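Local coordinates for protein 2,3-dihydroxybenzoate-AMP ligase (Bacillus subtilis, PDB 1MDB) that belongs to the AMP-binding (ANL) enzyme family and holds adenosine monophosphate and 2,3-dihydroxybenzoic acid in its pocket, at residues A[503-508]-A[527-532]. Numbering follows the deposited sequence.
Sequences PDRVEF and EAISEK
R505 meets I529 at the start of strand 505-508. With CG anti to the backbone N (chi1 177°) and the chain extended as far as NE, the arginine lays one guanidinium face, near its rim, over CD1 of I529, 3.7 Å from NE. A flat cation suits this place, since its face accepts a methyl while its N-H groups point outward in the plane. Two of them, NE and NH2, grip one atom, OE2 of E507, side-on; the NE salt bridge, 2.7 Å long, meets the anti lone pair of OE2.

Strand 505-508 is an edge strand of the three-stranded mixed sheet in the C-terminal domain, parallel to strand 469-478, and helix 522-534 packs on one face of that sheet, where apolar I529 also touches C473 and M463. V506 turns to the other face, toward helix 485-494.

E507, bent at chi2 (-65°), completes a salt-bridge network, one carboxylate oxygen for each cation: tip to tip with K532, OE1 accepts from NZ at 2.7 Å, the ammonium standing above the carboxylate plane. Extended beyond CG, the lysine is long enough to span from helix to strand. NH2 of R505 and NZ of K532 remain 5.5 Å apart, and the glutamate's negative charge probably offsets their mutual repulsion.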
ATOM      1  N   PRO A 503      11.890 -15.774  22.404  1.00 31.36           N
ATOM      2  CA  PRO A 503      12.594 -14.484  22.417  1.00 31.35           C
ATOM      3  C   PRO A 503      13.655 -14.449  23.509  1.00 29.87           C
ATOM      4  O   PRO A 503      13.379 -14.809  24.648  1.00 30.93           O
ATOM      5  CB  PRO A 503      11.478 -13.474  22.697  1.00 30.29           C
ATOM      6  CG  PRO A 503      10.243 -14.154  22.153  1.00 32.24           C
ATOM      7  CD  PRO A 503      10.439 -15.586  22.592  1.00 29.85           C
ATOM      8  N   ASP A 504      14.864 -14.025  23.166  1.00 31.53           N
ATOM      9  CA  ASP A 504      15.924 -13.921  24.164  1.00 30.56           C
ATOM     10  C   ASP A 504      15.639 -12.704  25.022  1.00 30.83           C
ATOM     11  O   ASP A 504      15.959 -12.665  26.209  1.00 30.44           O
ATOM     12  CB  ASP A 504      17.283 -13.731  23.495  1.00 31.38           C
ATOM     13  CG  ASP A 504      17.748 -14.965  22.776  1.00 30.32           C
ATOM     14  OD1 ASP A 504      18.015 -15.966  23.464  1.00 29.74           O
ATOM     15  OD2 ASP A 504      17.839 -14.931  21.531  1.00 30.38           O
ATOM     16  N   ARG A 505      15.022 -11.702  24.411  1.00 31.10           N
ATOM     17  CA  ARG A 505      14.729 -10.471  25.126  1.00 30.37           C
ATOM     18  C   ARG A 505      13.345  -9.908  24.824  1.00 29.00           C
ATOM     19  O   ARG A 505      12.854 -10.012  23.700  1.00 29.29           O
ATOM     20  CB  ARG A 505      15.807  -9.446  24.793  1.00 28.55           C
ATOM     21  CG  ARG A 505      15.595  -8.084  25.409  1.00 31.22           C
ATOM     22  CD  ARG A 505      16.873  -7.275  25.342  1.00 27.36           C
ATOM     23  NE  ARG A 505      16.664  -5.916  25.815  1.00 30.77           N
ATOM     24  CZ  ARG A 505      17.641  -5.109  26.217  1.00 31.09           C
ATOM     25  NH1 ARG A 505      18.895  -5.533  26.211  1.00 31.24           N
ATOM     26  NH2 ARG A 505      17.364  -3.873  26.611  1.00 30.51           N
ATOM     27  N   VAL A 506      12.725  -9.308  25.833  1.00 29.02           N
ATOM     28  CA  VAL A 506      11.393  -8.723  25.691  1.00 29.40           C
ATOM     29  C   VAL A 506      11.374  -7.230  26.018  1.00 31.15           C
ATOM     30  O   VAL A 506      11.819  -6.818  27.091  1.00 31.67           O
ATOM     31  CB  VAL A 506      10.383  -9.430  26.614  1.00 29.94           C
ATOM     32  CG1 VAL A 506       9.032  -8.734  26.535  1.00 27.51           C
ATOM     33  CG2 VAL A 506      10.256 -10.901  26.219  1.00 26.29           C
ATOM     34  N   GLU A 507      10.858  -6.424  25.091  1.00 29.08           N
ATOM     35  CA  GLU A 507      10.767  -4.980  25.293  1.00 30.97           C
ATOM     36  C   GLU A 507       9.311  -4.533  25.241  1.00 30.58           C
ATOM     37  O   GLU A 507       8.609  -4.802  24.270  1.00 29.28           O
ATOM     38  CB  GLU A 507      11.551  -4.227  24.216  1.00 30.54           C
ATOM     39  CG  GLU A 507      13.057  -4.318  24.317  1.00 33.11           C
ATOM     40  CD  GLU A 507      13.610  -3.660  25.562  1.00 35.48           C
ATOM     41  OE1 GLU A 507      13.057  -2.633  25.990  1.00 38.56           O
ATOM     42  OE2 GLU A 507      14.615  -4.159  26.102  1.00 38.43           O
ATOM     43  N   PHE A 508       8.852  -3.863  26.290  1.00 30.41           N
ATOM     44  CA  PHE A 508       7.481  -3.382  26.308  1.00 33.93           C
ATOM     45  C   PHE A 508       7.430  -1.924  25.862  1.00 34.37           C
ATOM     46  O   PHE A 508       8.213  -1.094  26.324  1.00 34.32           O
ATOM     47  CB  PHE A 508       6.875  -3.542  27.700  1.00 34.78           C
ATOM     48  CG  PHE A 508       6.745  -4.969  28.129  1.00 37.99           C
ATOM     49  CD1 PHE A 508       7.694  -5.546  28.964  1.00 39.64           C
ATOM     50  CD2 PHE A 508       5.704  -5.760  27.642  1.00 38.22           C
ATOM     51  CE1 PHE A 508       7.613  -6.893  29.307  1.00 40.27           C
ATOM     52  CE2 PHE A 508       5.611  -7.108  27.976  1.00 38.76           C
ATOM     53  CZ  PHE A 508       6.568  -7.678  28.809  1.00 40.41           C
ATOM     54  N   GLU A 527      16.970  -1.015  14.881  1.00 30.33           N
ATOM     55  CA  GLU A 527      17.809   0.117  15.257  1.00 31.48           C
ATOM     56  C   GLU A 527      17.637   0.444  16.729  1.00 31.02           C
ATOM     57  O   GLU A 527      18.606   0.716  17.429  1.00 33.52           O
ATOM     58  CB  GLU A 527      17.437   1.354  14.429  1.00 32.67           C
ATOM     59  CG  GLU A 527      17.864   1.297  12.969  1.00 38.53           C
ATOM     60  CD  GLU A 527      17.408   2.520  12.177  1.00 43.74           C
ATOM     61  OE1 GLU A 527      17.428   3.644  12.740  1.00 45.30           O
ATOM     62  OE2 GLU A 527      17.048   2.359  10.988  1.00 42.60           O
ATOM     63  N   ALA A 528      16.393   0.416  17.193  1.00 30.29           N
ATOM     64  CA  ALA A 528      16.093   0.731  18.580  1.00 30.96           C
ATOM     65  C   ALA A 528      16.690  -0.286  19.550  1.00 31.39           C
ATOM     66  O   ALA A 528      17.197   0.098  20.600  1.00 33.72           O
ATOM     67  CB  ALA A 528      14.582   0.833  18.779  1.00 29.95           C
ATOM     68  N   ILE A 529      16.635  -1.577  19.225  1.00 31.58           N
ATOM     69  CA  ILE A 529      17.217  -2.561  20.134  1.00 31.95           C
ATOM     70  C   ILE A 529      18.739  -2.494  20.016  1.00 33.41           C
ATOM     71  O   ILE A 529      19.462  -2.625  21.006  1.00 33.22           O
ATOM     72  CB  ILE A 529      16.718  -4.022  19.843  1.00 30.25           C
ATOM     73  CG1 ILE A 529      17.317  -4.992  20.863  1.00 29.37           C
ATOM     74  CG2 ILE A 529      17.118  -4.467  18.446  1.00 29.71           C
ATOM     75  CD1 ILE A 529      16.867  -4.758  22.286  1.00 31.26           C
ATOM     76  N   SER A 530      19.224  -2.264  18.804  1.00 35.34           N
ATOM     77  CA  SER A 530      20.658  -2.187  18.575  1.00 38.73           C
ATOM     78  C   SER A 530      21.252  -1.012  19.349  1.00 41.64           C
ATOM     79  O   SER A 530      22.359  -1.107  19.884  1.00 41.40           O
ATOM     80  CB  SER A 530      20.939  -2.025  17.082  1.00 39.90           C
ATOM     81  OG  SER A 530      22.320  -2.169  16.808  1.00 43.70           O
ATOM     82  N   GLU A 531      20.504   0.090  19.406  1.00 42.94           N
ATOM     83  CA  GLU A 531      20.933   1.295  20.114  1.00 44.54           C
ATOM     84  C   GLU A 531      20.951   1.067  21.622  1.00 43.87           C
ATOM     85  O   GLU A 531      21.859   1.522  22.307  1.00 41.26           O
ATOM     86  CB  GLU A 531      20.000   2.467  19.791  1.00 47.57           C
ATOM     87  CG  GLU A 531      20.147   3.030  18.381  1.00 52.03           C
ATOM     88  CD  GLU A 531      18.937   3.854  17.952  1.00 54.62           C
ATOM     89  OE1 GLU A 531      18.455   4.680  18.761  1.00 56.77           O
ATOM     90  OE2 GLU A 531      18.471   3.679  16.803  1.00 56.37           O
ATOM     91  N   LYS A 532      19.939   0.374  22.139  1.00 43.71           N
ATOM     92  CA  LYS A 532      19.889   0.102  23.568  1.00 45.32           C
ATOM     93  C   LYS A 532      21.099  -0.735  23.964  1.00 45.82           C
ATOM     94  O   LYS A 532      21.760  -0.445  24.960  1.00 46.93           O
ATOM     95  CB  LYS A 532      18.602  -0.632  23.940  1.00 45.69           C
ATOM     96  CG  LYS A 532      17.357   0.219  23.826  1.00 45.64           C
ATOM     97  CD  LYS A 532      16.139  -0.510  24.366  1.00 48.02           C
ATOM     98  CE  LYS A 532      14.901   0.376  24.306  1.00 50.34           C
ATOM     99  NZ  LYS A 532      13.660  -0.338  24.740  1.00 52.77           N
TER